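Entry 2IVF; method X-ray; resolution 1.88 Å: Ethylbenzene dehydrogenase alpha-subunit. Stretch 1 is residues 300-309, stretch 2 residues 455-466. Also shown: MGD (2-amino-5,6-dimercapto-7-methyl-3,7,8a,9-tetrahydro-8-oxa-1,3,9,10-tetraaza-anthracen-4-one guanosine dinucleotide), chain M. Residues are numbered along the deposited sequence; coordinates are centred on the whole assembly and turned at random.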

# COMPACT_ATOMS: atom_id res chain seq x y z
N VAL A 300 -6.04 -21.15 9.52
CA VAL A 300 -6.94 -20.37 8.64
C VAL A 300 -8.37 -20.80 8.93
O VAL A 300 -8.65 -21.96 8.91
CB VAL A 300 -6.63 -20.61 7.17
CG1 VAL A 300 -7.62 -19.86 6.33
CG2 VAL A 300 -5.17 -20.20 6.85
N GLY A 301 -9.25 -19.84 9.24
CA GLY A 301 -10.66 -20.10 9.45
C GLY A 301 -11.10 -20.65 10.79
O GLY A 301 -12.27 -20.93 10.98
N SER A 302 -10.16 -20.83 11.73
CA SER A 302 -10.45 -21.44 13.00
C SER A 302 -10.70 -20.48 14.16
O SER A 302 -10.76 -20.95 15.31
CB SER A 302 -9.32 -22.38 13.41
OG SER A 302 -8.13 -21.67 13.68
N ASP A 303 -10.78 -19.17 13.88
CA ASP A 303 -10.90 -18.18 14.93
C ASP A 303 -12.01 -18.40 15.95
O ASP A 303 -11.85 -18.04 17.12
CB ASP A 303 -11.08 -16.78 14.34
CG ASP A 303 -9.91 -16.33 13.52
OD1 ASP A 303 -9.47 -17.09 12.61
OD2 ASP A 303 -9.47 -15.18 13.72
N ALA A 304 -13.14 -18.96 15.53
CA ALA A 304 -14.24 -19.25 16.47
C ALA A 304 -13.74 -20.08 17.63
O ALA A 304 -14.11 -19.84 18.77
CB ALA A 304 -15.36 -19.98 15.80
N ALA A 305 -12.95 -21.11 17.33
CA ALA A 305 -12.48 -22.00 18.39
C ALA A 305 -11.62 -21.19 19.38
O ALA A 305 -11.63 -21.44 20.59
CB ALA A 305 -11.71 -23.19 17.79
N PHE A 306 -10.82 -20.28 18.86
CA PHE A 306 -9.98 -19.46 19.74
C PHE A 306 -10.87 -18.66 20.68
O PHE A 306 -10.72 -18.69 21.90
CB PHE A 306 -9.01 -18.58 18.95
CG PHE A 306 -8.34 -17.51 19.79
CD1 PHE A 306 -7.26 -17.80 20.62
CD2 PHE A 306 -8.81 -16.22 19.76
CE1 PHE A 306 -6.69 -16.80 21.41
CE2 PHE A 306 -8.25 -15.25 20.55
CZ PHE A 306 -7.18 -15.54 21.36
N TRP A 307 -11.85 -17.98 20.11
CA TRP A 307 -12.67 -17.07 20.88
C TRP A 307 -13.63 -17.82 21.79
O TRP A 307 -13.88 -17.37 22.91
CB TRP A 307 -13.43 -16.10 20.00
CG TRP A 307 -12.59 -15.10 19.40
CD1 TRP A 307 -12.22 -15.03 18.12
CD2 TRP A 307 -12.00 -13.99 20.07
NE1 TRP A 307 -11.41 -13.95 17.92
CE2 TRP A 307 -11.27 -13.28 19.11
CE3 TRP A 307 -12.02 -13.52 21.39
CZ2 TRP A 307 -10.56 -12.13 19.42
CZ3 TRP A 307 -11.30 -12.37 21.69
CH2 TRP A 307 -10.60 -11.69 20.71
N LEU A 308 -14.07 -18.99 21.38
CA LEU A 308 -14.88 -19.79 22.27
C LEU A 308 -14.00 -20.31 23.46
O LEU A 308 -14.46 -20.45 24.59
CB LEU A 308 -15.53 -20.92 21.49
CG LEU A 308 -16.58 -20.45 20.46
CD1 LEU A 308 -17.04 -21.60 19.55
CD2 LEU A 308 -17.79 -19.81 21.18
N GLY A 309 -12.76 -20.65 23.17
CA GLY A 309 -11.81 -21.04 24.23
C GLY A 309 -11.66 -19.94 25.26
O GLY A 309 -11.70 -20.19 26.48
N ASP A 455 -19.02 -15.24 9.93
CA ASP A 455 -20.10 -14.88 10.85
C ASP A 455 -19.89 -15.61 12.17
O ASP A 455 -19.96 -14.99 13.21
CB ASP A 455 -21.52 -15.15 10.28
CG ASP A 455 -21.74 -16.55 9.83
OD1 ASP A 455 -20.77 -17.32 9.60
OD2 ASP A 455 -22.93 -16.87 9.63
N LEU A 456 -19.58 -16.91 12.11
CA LEU A 456 -19.29 -17.69 13.32
C LEU A 456 -18.10 -17.21 14.06
O LEU A 456 -18.11 -17.16 15.28
CB LEU A 456 -19.08 -19.16 13.01
CG LEU A 456 -20.37 -19.90 12.67
CD1 LEU A 456 -20.01 -21.35 12.23
CD2 LEU A 456 -21.41 -19.93 13.82
N MET A 457 -17.05 -16.87 13.31
CA MET A 457 -15.84 -16.30 13.89
C MET A 457 -16.10 -15.00 14.61
O MET A 457 -15.55 -14.76 15.69
CB MET A 457 -14.83 -16.07 12.76
CG MET A 457 -14.40 -17.39 12.06
SD MET A 457 -13.55 -17.20 10.43
CE MET A 457 -12.27 -16.00 10.75
N GLU A 458 -16.90 -14.13 13.97
CA GLU A 458 -17.31 -12.87 14.57
C GLU A 458 -18.25 -13.08 15.76
O GLU A 458 -18.07 -12.46 16.78
CB GLU A 458 -18.01 -11.97 13.53
CG GLU A 458 -17.07 -11.41 12.49
CD GLU A 458 -17.79 -10.95 11.22
OE1 GLU A 458 -18.95 -10.53 11.37
OE2 GLU A 458 -17.21 -11.01 10.11
N ARG A 459 -19.28 -13.91 15.63
CA ARG A 459 -20.16 -14.13 16.78
C ARG A 459 -19.37 -14.58 18.01
O ARG A 459 -19.66 -14.21 19.15
CB ARG A 459 -21.22 -15.15 16.40
CG ARG A 459 -22.18 -14.61 15.41
CD ARG A 459 -23.11 -15.72 14.92
NE ARG A 459 -23.94 -16.27 16.00
CZ ARG A 459 -24.52 -17.45 15.98
NH1 ARG A 459 -24.37 -18.25 14.95
NH2 ARG A 459 -25.26 -17.82 17.00
N SER A 460 -18.34 -15.39 17.78
CA SER A 460 -17.57 -15.95 18.88
C SER A 460 -16.74 -14.86 19.53
O SER A 460 -16.65 -14.80 20.74
CB SER A 460 -16.70 -17.10 18.37
OG SER A 460 -17.47 -18.11 17.80
N LEU A 461 -16.16 -13.98 18.72
CA LEU A 461 -15.43 -12.82 19.26
C LEU A 461 -16.39 -11.93 20.04
O LEU A 461 -16.10 -11.53 21.17
CB LEU A 461 -14.75 -12.01 18.14
CG LEU A 461 -13.93 -10.75 18.49
CD1 LEU A 461 -12.87 -10.46 17.36
CD2 LEU A 461 -14.85 -9.53 18.70
N PHE A 462 -17.56 -11.63 19.49
CA PHE A 462 -18.52 -10.84 20.26
C PHE A 462 -18.99 -11.47 21.55
O PHE A 462 -19.29 -10.76 22.52
CB PHE A 462 -19.68 -10.40 19.37
CG PHE A 462 -19.25 -9.48 18.29
CD1 PHE A 462 -18.49 -8.39 18.62
CD2 PHE A 462 -19.55 -9.70 16.96
CE1 PHE A 462 -18.03 -7.49 17.64
CE2 PHE A 462 -19.09 -8.79 15.98
CZ PHE A 462 -18.31 -7.72 16.33
N LEU A 463 -19.03 -12.80 21.61
CA LEU A 463 -19.39 -13.50 22.84
C LEU A 463 -18.35 -13.24 23.91
O LEU A 463 -18.68 -12.96 25.03
CB LEU A 463 -19.58 -15.01 22.58
CG LEU A 463 -19.84 -15.84 23.83
CD1 LEU A 463 -21.12 -15.35 24.57
CD2 LEU A 463 -19.92 -17.35 23.47
N ALA A 464 -17.07 -13.27 23.53
CA ALA A 464 -15.99 -12.94 24.47
C ALA A 464 -16.05 -11.48 24.93
O ALA A 464 -15.76 -11.17 26.10
CB ALA A 464 -14.61 -13.27 23.82
N MET A 465 -16.37 -10.58 24.00
CA MET A 465 -16.55 -9.17 24.33
C MET A 465 -17.74 -9.00 25.27
O MET A 465 -17.68 -8.22 26.19
CB MET A 465 -16.70 -8.31 23.09
CG MET A 465 -15.52 -8.41 22.17
SD MET A 465 -13.95 -7.94 23.04
CE MET A 465 -12.77 -8.98 22.18
N ALA A 466 -18.83 -9.70 25.03
CA ALA A 466 -19.98 -9.66 25.94
C ALA A 466 -19.64 -10.11 27.37
O ALA A 466 -20.04 -9.48 28.38
CB ALA A 466 -21.10 -10.57 25.39
PB MGD M . -7.25 -7.84 4.74
O1B MGD M . -6.23 -7.10 3.95
O2B MGD M . -8.05 -8.83 3.97
O3B MGD M . -8.28 -6.96 5.54
O3A MGD M . -8.03 -4.53 4.82
PA MGD M . -8.18 -5.44 6.12
O1A MGD M . -6.97 -5.20 6.91
O2A MGD M . -9.47 -5.21 6.74
O5' MGD M . -6.54 -8.62 5.95
C5' MGD M . -5.42 -9.48 5.66
C4' MGD M . -5.11 -10.36 6.88
O4' MGD M . -6.16 -11.29 7.08
C3' MGD M . -3.96 -11.20 6.40
O3' MGD M . -2.76 -10.54 6.80
C2' MGD M . -4.17 -12.52 7.17
O2' MGD M . -3.11 -12.71 8.12
C1' MGD M . -5.53 -12.32 7.86
N9 MGD M . -6.31 -13.57 7.76
C8 MGD M . -6.63 -14.27 6.66
N7 MGD M . -7.39 -15.33 6.97
C5 MGD M . -7.57 -15.28 8.32
C6 MGD M . -8.20 -16.06 9.27
O6 MGD M . -8.82 -17.11 9.04
N1 MGD M . -8.14 -15.63 10.60
C2 MGD M . -7.46 -14.49 11.04
N2 MGD M . -7.44 -14.16 12.38
N3 MGD M . -6.87 -13.74 10.10
C4 MGD M . -6.89 -14.13 8.79
C10 MGD M . -8.98 -4.52 3.82
C11 MGD M . -9.31 -3.09 3.48
O11 MGD M . -8.14 -2.48 3.09
C12 MGD M . -10.42 -2.92 2.43
S12 MGD M . -11.79 -4.02 2.34
C13 MGD M . -10.35 -1.87 1.55
S13 MGD M . -11.62 -1.66 0.39
C14 MGD M . -9.19 -0.93 1.56
N15 MGD M . -8.29 -1.37 0.46
C16 MGD M . -6.90 -1.15 0.53
C17 MGD M . -6.05 -1.40 -0.52
O17 MGD M . -6.47 -1.87 -1.60
N18 MGD M . -4.67 -1.14 -0.33
C19 MGD M . -4.17 -0.64 0.83
N19 MGD M . -2.84 -0.43 0.90
N20 MGD M . -5.02 -0.44 1.84
C21 MGD M . -6.34 -0.64 1.70
N22 MGD M . -7.21 -0.42 2.77
C23 MGD M . -8.46 -1.10 2.92

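What fills the centre of the contact? The indole of Trp-307, the residue most covered by the opposing stretch, sits as a knob in a hole formed by Ser-460, Leu-461, Ala-464 and Met-465. Leu-461 lies over one face: its CB is 3.7 Å from the centroid of the Trp-307 five-membered ring and almost on the ring normal, a CH-pi contact. Farther along the indole, Trp-307 CZ2 meets Leu-461 CD1 at 3.5 Å, Trp-307 CE3 meets Ala-464 CB at 3.6 Å, and Trp-307 CZ3 meets Met-465 CE at 3.7 Å.

How do the two helices come close enough for this? They run nearly parallel, at 14°, with axes 7.9 Å apart at closest approach. The backbones come closest where Ala-304 CA lies 4.2 Å from Met-457 CA, and nearby Ala-304 CB packs 3.5 Å from Ser-460 OG. Beside them, Leu-308 CD2 reaches Leu-463 CD2 at 4.0 Å.

Where does the hydroxyl of Ser-460 find a partner? Ser-460 OG donates to Leu-456 O within its own helix, at 2.8 Å. The proton of the hydroxyl is thus used within the helix, while across the interface the oxygen lies against carbon, with Leu-308 CG 3.7 Å from Ser-460 OG. No hydrogen bond crosses between the stretches, so packing alone joins them directly.

What happens at the polar edge? Here stretch 1 turns to the guanine of MGD. Asp-303 OD1 accepts from MGD N1 at 2.8 Å, nearly in line, and Asp-303 OD2 accepts from MGD N2 at 2.6 Å, while Gly-301 N donates to MGD O6 at 2.8 Å. Three bonds thereby read the base's edge. Met-457 borders this site: its CE lies 3.5 Å from Asp-303 OD1, and its SD 4.0 Å from Gly-301 O.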